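Local coordinates for alginate lyase A1-II' (Sphingomonas sp. A1, PDB 2CWS), which probably depolymerises the polysaccharide alginate by lyase cleavage, this chain being the polysaccharide lyase family-7 domain of a longer protein, at residues D46-W52 / S215-Y221; L17-D21 / Y36-F41; V128-G132 / G155-G159. All blocks are in the same frame, centred on the assembly; numbering follows the deposited sequence.

Contact 1. Residues D46-W52 / S215-Y221; sequences DGAMTFW and SAIAKLY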
# COMPACT_ATOMS: atom_id res chain seq x y z
N ASP A 46 8.43 -6.95 -18.85
CA ASP A 46 7.41 -7.97 -18.59
C ASP A 46 6.02 -7.35 -18.41
O ASP A 46 5.13 -8.10 -18.05
CB ASP A 46 7.78 -8.80 -17.36
CG ASP A 46 7.88 -7.99 -16.08
OD1 ASP A 46 7.65 -6.77 -16.08
OD2 ASP A 46 8.20 -8.61 -15.03
N GLY A 47 5.88 -6.05 -18.70
CA GLY A 47 4.59 -5.39 -18.56
C GLY A 47 4.29 -4.91 -17.15
O GLY A 47 3.26 -4.24 -16.95
N ALA A 48 5.12 -5.23 -16.17
CA ALA A 48 4.75 -4.85 -14.80
C ALA A 48 4.85 -3.36 -14.59
O ALA A 48 5.77 -2.70 -15.05
CB ALA A 48 5.71 -5.49 -13.79
N MET A 49 3.89 -2.86 -13.78
CA MET A 49 4.02 -1.51 -13.19
C MET A 49 5.07 -1.65 -12.08
O MET A 49 4.88 -2.42 -11.12
CB MET A 49 2.68 -1.05 -12.69
CG MET A 49 2.69 0.23 -11.87
SD MET A 49 1.07 0.96 -11.64
CE MET A 49 0.18 -0.37 -10.85
N THR A 50 6.17 -0.91 -12.22
CA THR A 50 7.38 -1.13 -11.44
C THR A 50 7.68 0.13 -10.64
O THR A 50 7.75 1.23 -11.21
CB THR A 50 8.52 -1.49 -12.40
OG1 THR A 50 8.15 -2.60 -13.19
CG2 THR A 50 9.77 -1.92 -11.58
N PHE A 51 7.90 -0.07 -9.35
CA PHE A 51 8.12 1.02 -8.38
C PHE A 51 9.54 0.90 -7.86
O PHE A 51 9.89 -0.15 -7.27
CB PHE A 51 7.17 0.87 -7.19
CG PHE A 51 5.69 0.89 -7.55
CD1 PHE A 51 4.97 2.08 -7.48
CD2 PHE A 51 5.05 -0.27 -7.93
CE1 PHE A 51 3.62 2.09 -7.74
CE2 PHE A 51 3.69 -0.26 -8.21
CZ PHE A 51 2.96 0.92 -8.10
N TRP A 52 10.35 1.95 -8.03
CA TRP A 52 11.73 1.96 -7.54
C TRP A 52 11.89 3.12 -6.55
O TRP A 52 11.43 4.23 -6.83
CB TRP A 52 12.74 2.10 -8.74
CG TRP A 52 14.14 2.26 -8.19
CD1 TRP A 52 14.91 1.21 -7.72
CD2 TRP A 52 14.92 3.44 -7.98
NE1 TRP A 52 16.11 1.68 -7.26
CE2 TRP A 52 16.14 3.08 -7.41
CE3 TRP A 52 14.67 4.82 -8.28
CZ2 TRP A 52 17.16 3.97 -7.08
CZ3 TRP A 52 15.68 5.72 -7.95
CH2 TRP A 52 16.91 5.30 -7.37
N SER A 215 18.36 0.32 -2.43
CA SER A 215 17.04 0.70 -2.99
C SER A 215 16.22 -0.59 -3.17
O SER A 215 16.76 -1.69 -3.15
CB SER A 215 17.21 1.42 -4.32
OG SER A 215 17.80 0.58 -5.33
N ALA A 216 14.94 -0.40 -3.40
CA ALA A 216 14.05 -1.53 -3.61
C ALA A 216 13.26 -1.38 -4.91
O ALA A 216 13.05 -0.26 -5.41
CB ALA A 216 13.05 -1.66 -2.46
N ILE A 217 12.85 -2.52 -5.43
CA ILE A 217 11.97 -2.60 -6.60
C ILE A 217 10.82 -3.53 -6.27
O ILE A 217 11.06 -4.67 -5.88
CB ILE A 217 12.70 -3.14 -7.84
CG1 ILE A 217 13.90 -2.26 -8.24
CG2 ILE A 217 11.72 -3.31 -9.00
CD1 ILE A 217 14.82 -2.92 -9.27
N ALA A 218 9.60 -3.04 -6.48
CA ALA A 218 8.41 -3.89 -6.38
C ALA A 218 7.62 -3.74 -7.68
O ALA A 218 7.67 -2.68 -8.31
CB ALA A 218 7.52 -3.51 -5.20
N LYS A 219 6.92 -4.81 -8.06
CA LYS A 219 6.14 -4.85 -9.27
C LYS A 219 4.70 -5.25 -9.02
O LYS A 219 4.43 -6.07 -8.11
CB LYS A 219 6.73 -5.93 -10.23
CG LYS A 219 7.98 -5.46 -10.92
CD LYS A 219 8.56 -6.54 -11.85
CE LYS A 219 9.60 -5.92 -12.78
NZ LYS A 219 10.14 -6.93 -13.76
N LEU A 220 3.82 -4.71 -9.85
CA LEU A 220 2.42 -5.16 -9.90
C LEU A 220 2.09 -5.53 -11.35
O LEU A 220 2.44 -4.84 -12.29
CB LEU A 220 1.47 -4.06 -9.42
CG LEU A 220 1.61 -3.71 -7.91
CD1 LEU A 220 0.73 -2.54 -7.56
CD2 LEU A 220 1.29 -4.90 -7.04
N TYR A 221 1.34 -6.65 -11.46
CA TYR A 221 0.82 -7.11 -12.75
C TYR A 221 -0.69 -6.89 -12.85
O TYR A 221 -1.22 -6.80 -13.94
CB TYR A 221 1.10 -8.62 -12.96
CG TYR A 221 2.59 -8.90 -13.03
CD1 TYR A 221 3.27 -9.31 -11.89
CD2 TYR A 221 3.30 -8.71 -14.20
CE1 TYR A 221 4.62 -9.55 -11.91
CE2 TYR A 221 4.66 -8.95 -14.21
CZ TYR A 221 5.32 -9.36 -13.09
OH TYR A 221 6.67 -9.63 -13.08
O HOH W 1 10.89 -7.45 -16.77
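Phe51, Met49 and Leu220 form the apolar centre of this antiparallel strand pair, which lies inside one sheet of the family's concanavalin-like β-sandwich; Ala218 shares their face. Leu220 CD1 sits 3.8 Å from Phe51 CE2 and 4.0 Å from Met49 CE, so one leucine methyl serves both neighbours. This face turns inward: Phe51 and Met49 also touch Leu70 on strand 67-72 of the opposing sheet. The axes of strands 49-52 and 215-220 approach to 4.7 Å and run antiparallel, 161° between their N-to-C directions. Met49-Leu220 and Phe51-Ala218 are the hydrogen-bonded pairs, each closed by two bonds: Met49 N to Leu220 O is 2.9 Å, Leu220 N to Met49 O 2.8 Å, Phe51 N to Ala218 O 2.8 Å and Ala218 N to Phe51 O 3.0 Å. Between and beyond them, Thr50-Lys219 and Trp52-Ile217 are non-hydrogen-bonded pairs whose side chains share the other face, with Thr50 CG2 3.5 Å from Ile217 CG2.

Further out, Ala48 CB lies over the Tyr221 ring in a CH-pi contact, 4.1 Å from the centroid. The polar edge follows. Asp46 closes an Asx turn, its OD1 accepting from Ala48 N at 3.0 Å, while Lys219 NZ makes salt bridges to both Asp46 and Asp44. Asp46 OD2 thus takes two partners at once: Lys219 NZ at 2.9 Å and Tyr221 OH at 2.7 Å.

Contact 2. Residues L17-D21 / Y36-F41; sequences LQLPD and YTSQYF
At one edge of the β-sandwich, the chain leaving strand 15-18 packs against the turn that leads into the outer strand 41-43; the contact is made by side chains, with no hydrogen bond crossing it. Leu17 and Gln18 are extended, Leu19 stays extended (-107/163), and Pro20 (-103/22) bends the path before Asp21. Opposite, Tyr36 to Ser38 are extended and Ser38 to Phe41 form a type I turn, with Gln39 at -63/-21 and Tyr40 at -92/-15. Ser38 N to Phe41 O is 2.9 Å and Phe41 N to Ser38 O 3.2 Å. Ser38 OG accepts from Tyr40 N at 3.0 Å, an ST turn, and donates to Tyr36 OH at 2.8 Å, which ties the Tyr36 hydroxyl to the turn.

The nearest CA atoms are those of Leu19 and Tyr40, 6.9 Å apart. Leu17 (chi1 t, chi2 p) sets CD2 over the face of the Phe41 ring (chi1 t), 3.8 Å from its centroid, and 3.6 Å from Tyr36 CE1. Leu19 (m, t) meets both tyrosines: CD1 is 3.4 Å and CD2 3.9 Å from Tyr36 OH, and CD2 is also 3.7 Å from Tyr40 CB. Tyr40 (chi1 m) offers a ring face to Pro20, whose CD lies 3.9 Å from the ring centroid; Asp21 CB is 3.6 Å from Tyr40 OH. Strands 15-18 and 41-43 belong to different sheets, so this is leucine, proline and aromatic packing closing the edge between the two sheets of a β-sandwich.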
# COMPACT_ATOMS: atom_id res chain seq x y z
N LEU A 17 0.08 8.96 -7.22
CA LEU A 17 1.35 8.37 -6.94
C LEU A 17 2.21 9.29 -6.09
O LEU A 17 2.35 10.48 -6.41
CB LEU A 17 2.09 8.10 -8.29
CG LEU A 17 3.54 7.57 -8.20
CD1 LEU A 17 3.63 6.19 -7.56
CD2 LEU A 17 4.11 7.56 -9.61
N GLN A 18 2.80 8.74 -5.04
CA GLN A 18 3.70 9.44 -4.14
C GLN A 18 5.12 8.96 -4.40
O GLN A 18 5.36 7.74 -4.42
CB GLN A 18 3.25 9.18 -2.68
CG GLN A 18 1.87 9.74 -2.44
CD GLN A 18 1.26 9.33 -1.13
OE1 GLN A 18 1.48 8.17 -0.70
NE2 GLN A 18 0.49 10.21 -0.52
N LEU A 19 6.03 9.91 -4.59
CA LEU A 19 7.40 9.61 -5.01
C LEU A 19 8.42 9.79 -3.92
O LEU A 19 8.21 10.53 -2.96
CB LEU A 19 7.76 10.55 -6.20
CG LEU A 19 6.92 10.30 -7.45
CD1 LEU A 19 7.26 11.43 -8.47
CD2 LEU A 19 7.15 8.95 -8.04
N PRO A 20 9.61 9.21 -4.12
CA PRO A 20 10.70 9.33 -3.15
C PRO A 20 11.77 10.32 -3.58
O PRO A 20 12.91 10.24 -3.10
CB PRO A 20 11.27 7.91 -3.14
CG PRO A 20 11.17 7.50 -4.59
CD PRO A 20 9.91 8.14 -5.10
N ASP A 21 11.42 11.25 -4.45
CA ASP A 21 12.35 12.37 -4.72
C ASP A 21 12.45 13.23 -3.47
O ASP A 21 11.68 13.07 -2.50
CB ASP A 21 11.90 13.13 -5.97
CG ASP A 21 10.55 13.82 -5.77
OD1 ASP A 21 10.38 14.97 -6.26
OD2 ASP A 21 9.65 13.25 -5.17
N TYR A 36 2.62 9.21 -17.40
CA TYR A 36 3.76 9.50 -16.57
C TYR A 36 4.64 8.25 -16.41
O TYR A 36 4.13 7.15 -16.11
CB TYR A 36 3.22 9.96 -15.17
CG TYR A 36 4.40 10.07 -14.22
CD1 TYR A 36 4.72 9.04 -13.32
CD2 TYR A 36 5.19 11.22 -14.22
CE1 TYR A 36 5.76 9.10 -12.47
CE2 TYR A 36 6.31 11.29 -13.35
CZ TYR A 36 6.57 10.23 -12.50
OH TYR A 36 7.64 10.28 -11.63
N THR A 37 5.93 8.47 -16.51
CA THR A 37 6.93 7.44 -16.22
C THR A 37 8.21 8.13 -15.82
O THR A 37 8.49 9.24 -16.25
CB THR A 37 7.11 6.52 -17.45
OG1 THR A 37 8.01 5.46 -17.17
CG2 THR A 37 7.70 7.34 -18.60
N SER A 38 9.00 7.47 -14.95
CA SER A 38 10.26 8.02 -14.49
C SER A 38 11.10 6.88 -13.91
O SER A 38 10.70 5.71 -13.93
CB SER A 38 10.01 9.04 -13.39
OG SER A 38 9.55 8.38 -12.22
N GLN A 39 12.24 7.26 -13.32
CA GLN A 39 13.08 6.26 -12.66
C GLN A 39 12.36 5.59 -11.49
O GLN A 39 12.76 4.51 -11.08
CB GLN A 39 14.42 6.88 -12.17
CG GLN A 39 14.20 7.90 -11.07
CD GLN A 39 15.47 8.65 -10.73
OE1 GLN A 39 16.53 8.06 -10.61
NE2 GLN A 39 15.39 9.98 -10.53
N TYR A 40 11.33 6.25 -10.96
CA TYR A 40 10.63 5.74 -9.79
C TYR A 40 9.42 4.84 -10.11
O TYR A 40 8.89 4.20 -9.24
CB TYR A 40 10.10 6.90 -8.96
CG TYR A 40 11.20 7.88 -8.57
CD1 TYR A 40 12.25 7.52 -7.77
CD2 TYR A 40 11.10 9.23 -9.02
CE1 TYR A 40 13.26 8.44 -7.41
CE2 TYR A 40 12.08 10.13 -8.65
CZ TYR A 40 13.14 9.73 -7.84
OH TYR A 40 14.10 10.66 -7.49
N PHE A 41 8.98 4.90 -11.37
CA PHE A 41 7.68 4.35 -11.72
C PHE A 41 7.65 4.12 -13.24
O PHE A 41 7.66 5.12 -13.98
CB PHE A 41 6.62 5.35 -11.30
CG PHE A 41 5.20 4.93 -11.61
CD1 PHE A 41 4.53 4.08 -10.74
CD2 PHE A 41 4.54 5.41 -12.75
CE1 PHE A 41 3.20 3.72 -10.98
CE2 PHE A 41 3.20 5.07 -12.98
CZ PHE A 41 2.53 4.23 -12.09

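Contact 3. Residues V128-G132 / G155-G159; sequences VFQDG and GIKLG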
# COMPACT_ATOMS: atom_id res chain seq x y z
N VAL A 128 3.85 -6.42 4.87
CA VAL A 128 5.30 -6.32 5.03
C VAL A 128 6.00 -7.50 4.39
O VAL A 128 5.83 -8.65 4.83
CB VAL A 128 5.66 -6.28 6.53
CG1 VAL A 128 7.17 -6.13 6.69
CG2 VAL A 128 4.90 -5.15 7.25
N PHE A 129 6.75 -7.22 3.32
CA PHE A 129 7.47 -8.24 2.57
C PHE A 129 8.88 -8.37 3.09
O PHE A 129 9.62 -7.39 3.18
CB PHE A 129 7.47 -7.89 1.07
CG PHE A 129 8.26 -8.92 0.27
CD1 PHE A 129 9.63 -8.87 0.09
CD2 PHE A 129 7.56 -9.97 -0.30
CE1 PHE A 129 10.29 -9.87 -0.55
CE2 PHE A 129 8.23 -10.97 -0.97
CZ PHE A 129 9.64 -10.93 -1.08
N GLN A 130 9.26 -9.65 3.31
CA GLN A 130 10.67 -10.09 3.47
C GLN A 130 10.88 -11.28 2.56
O GLN A 130 9.92 -11.95 2.15
CB GLN A 130 11.04 -10.39 4.90
CG GLN A 130 10.65 -9.11 5.68
CD GLN A 130 11.35 -9.13 6.99
OE1 GLN A 130 10.81 -9.73 7.95
NE2 GLN A 130 12.52 -8.51 7.09
N ASP A 131 12.17 -11.54 2.24
CA ASP A 131 12.47 -12.68 1.35
C ASP A 131 12.30 -14.01 2.07
O ASP A 131 13.21 -14.54 2.68
CB ASP A 131 13.89 -12.48 0.85
CG ASP A 131 14.37 -13.58 -0.09
OD1 ASP A 131 13.55 -14.40 -0.52
OD2 ASP A 131 15.58 -13.54 -0.41
N GLY A 132 11.09 -14.54 1.99
CA GLY A 132 10.72 -15.79 2.62
C GLY A 132 9.45 -15.71 3.48
O GLY A 132 8.95 -16.77 3.88
N GLY A 155 6.97 -18.71 3.05
CA GLY A 155 7.49 -19.25 1.79
C GLY A 155 7.50 -18.22 0.66
O GLY A 155 7.99 -18.54 -0.44
N ILE A 156 7.03 -17.01 0.90
CA ILE A 156 6.91 -15.91 -0.09
C ILE A 156 8.34 -15.38 -0.34
O ILE A 156 8.80 -14.63 0.53
CB ILE A 156 5.97 -14.77 0.37
CG1 ILE A 156 4.61 -15.25 1.01
CG2 ILE A 156 5.73 -13.79 -0.73
CD1 ILE A 156 3.97 -16.15 -0.02
N LYS A 157 9.04 -15.71 -1.44
CA LYS A 157 10.42 -15.32 -1.62
C LYS A 157 10.58 -14.18 -2.62
O LYS A 157 9.69 -13.84 -3.40
CB LYS A 157 11.26 -16.52 -2.06
CG LYS A 157 11.32 -17.52 -0.91
CD LYS A 157 11.96 -18.85 -1.27
CE LYS A 157 11.96 -19.75 -0.01
NZ LYS A 157 12.56 -21.07 -0.39
N LEU A 158 11.77 -13.57 -2.57
CA LEU A 158 12.14 -12.57 -3.56
C LEU A 158 11.93 -13.12 -4.95
O LEU A 158 12.35 -14.20 -5.27
CB LEU A 158 13.64 -12.22 -3.35
CG LEU A 158 14.09 -10.95 -4.07
CD1 LEU A 158 13.58 -9.72 -3.34
CD2 LEU A 158 15.60 -10.94 -4.18
N GLY A 159 11.22 -12.33 -5.78
CA GLY A 159 10.93 -12.71 -7.16
C GLY A 159 9.70 -13.57 -7.35
O GLY A 159 9.23 -13.69 -8.49
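This is a surface contact held mainly by backbone and carboxylate hydrogen bonds, placed where strands 120-130 and 148-154 run out into loops. Gly155 and Ile156 both face Gly132 in a G1 beta bulge: Gly155 N donates to Gly132 O at 2.9 Å, and Gly132 N to Ile156 O at 2.7 Å. Gly155 (109/-2) and Gly132 (129/-11) adopt backbone angles at which a CB would be jammed against the preceding carbonyl oxygen.

Asp131, the centre of an inverse gamma turn, swings the chain round so that its carboxylate reaches the other loop. Its OD1 accepts from Leu158 N at 2.8 Å, nearly straight at 175°, and lies 3.5 Å from Lys157 CB. Beside these polar links Phe129 (chi1 t) points its ring edge at the 155-159 backbone: CZ is 3.7 Å from both Lys157 O and Leu158 N, while CE2 meets Ile156 CG2 at 3.8 Å.

The bulge sits at the end of the antiparallel pair 133-139 and 148-154, in one sheet, while Phe129 and Ile156 touch Tyr162 of strand 162-169, and Phe129 and Leu158 touch Thr97 of strand 88-99, both in the other sheet.

How the contacts relate
Contact 1 is buried, contact 2 partly buried, contact 3 at the surface. Contacts 1 and 2 meet along neighbouring strands 41-43 and 49-54 of one sheet: Trp52 N probably donates to Tyr40 O at 2.9 Å, and Phe41 CE1 comes within 3.7 Å of Phe51 CE1. Contacts 2 and 3 both reach the other sheet, through strands 15-18 and 120-130, yet contact 3 stands apart, about 6 Å from contact 1 and about 16 Å from contact 2 between nearest atoms. Strand pairing with a salt-bridged polar end, side-chain packing with no hydrogen bond between the segments, and a glycine bulge with an aspartate-to-backbone hydrogen bond mark sheet interior, sandwich edge and loop surface.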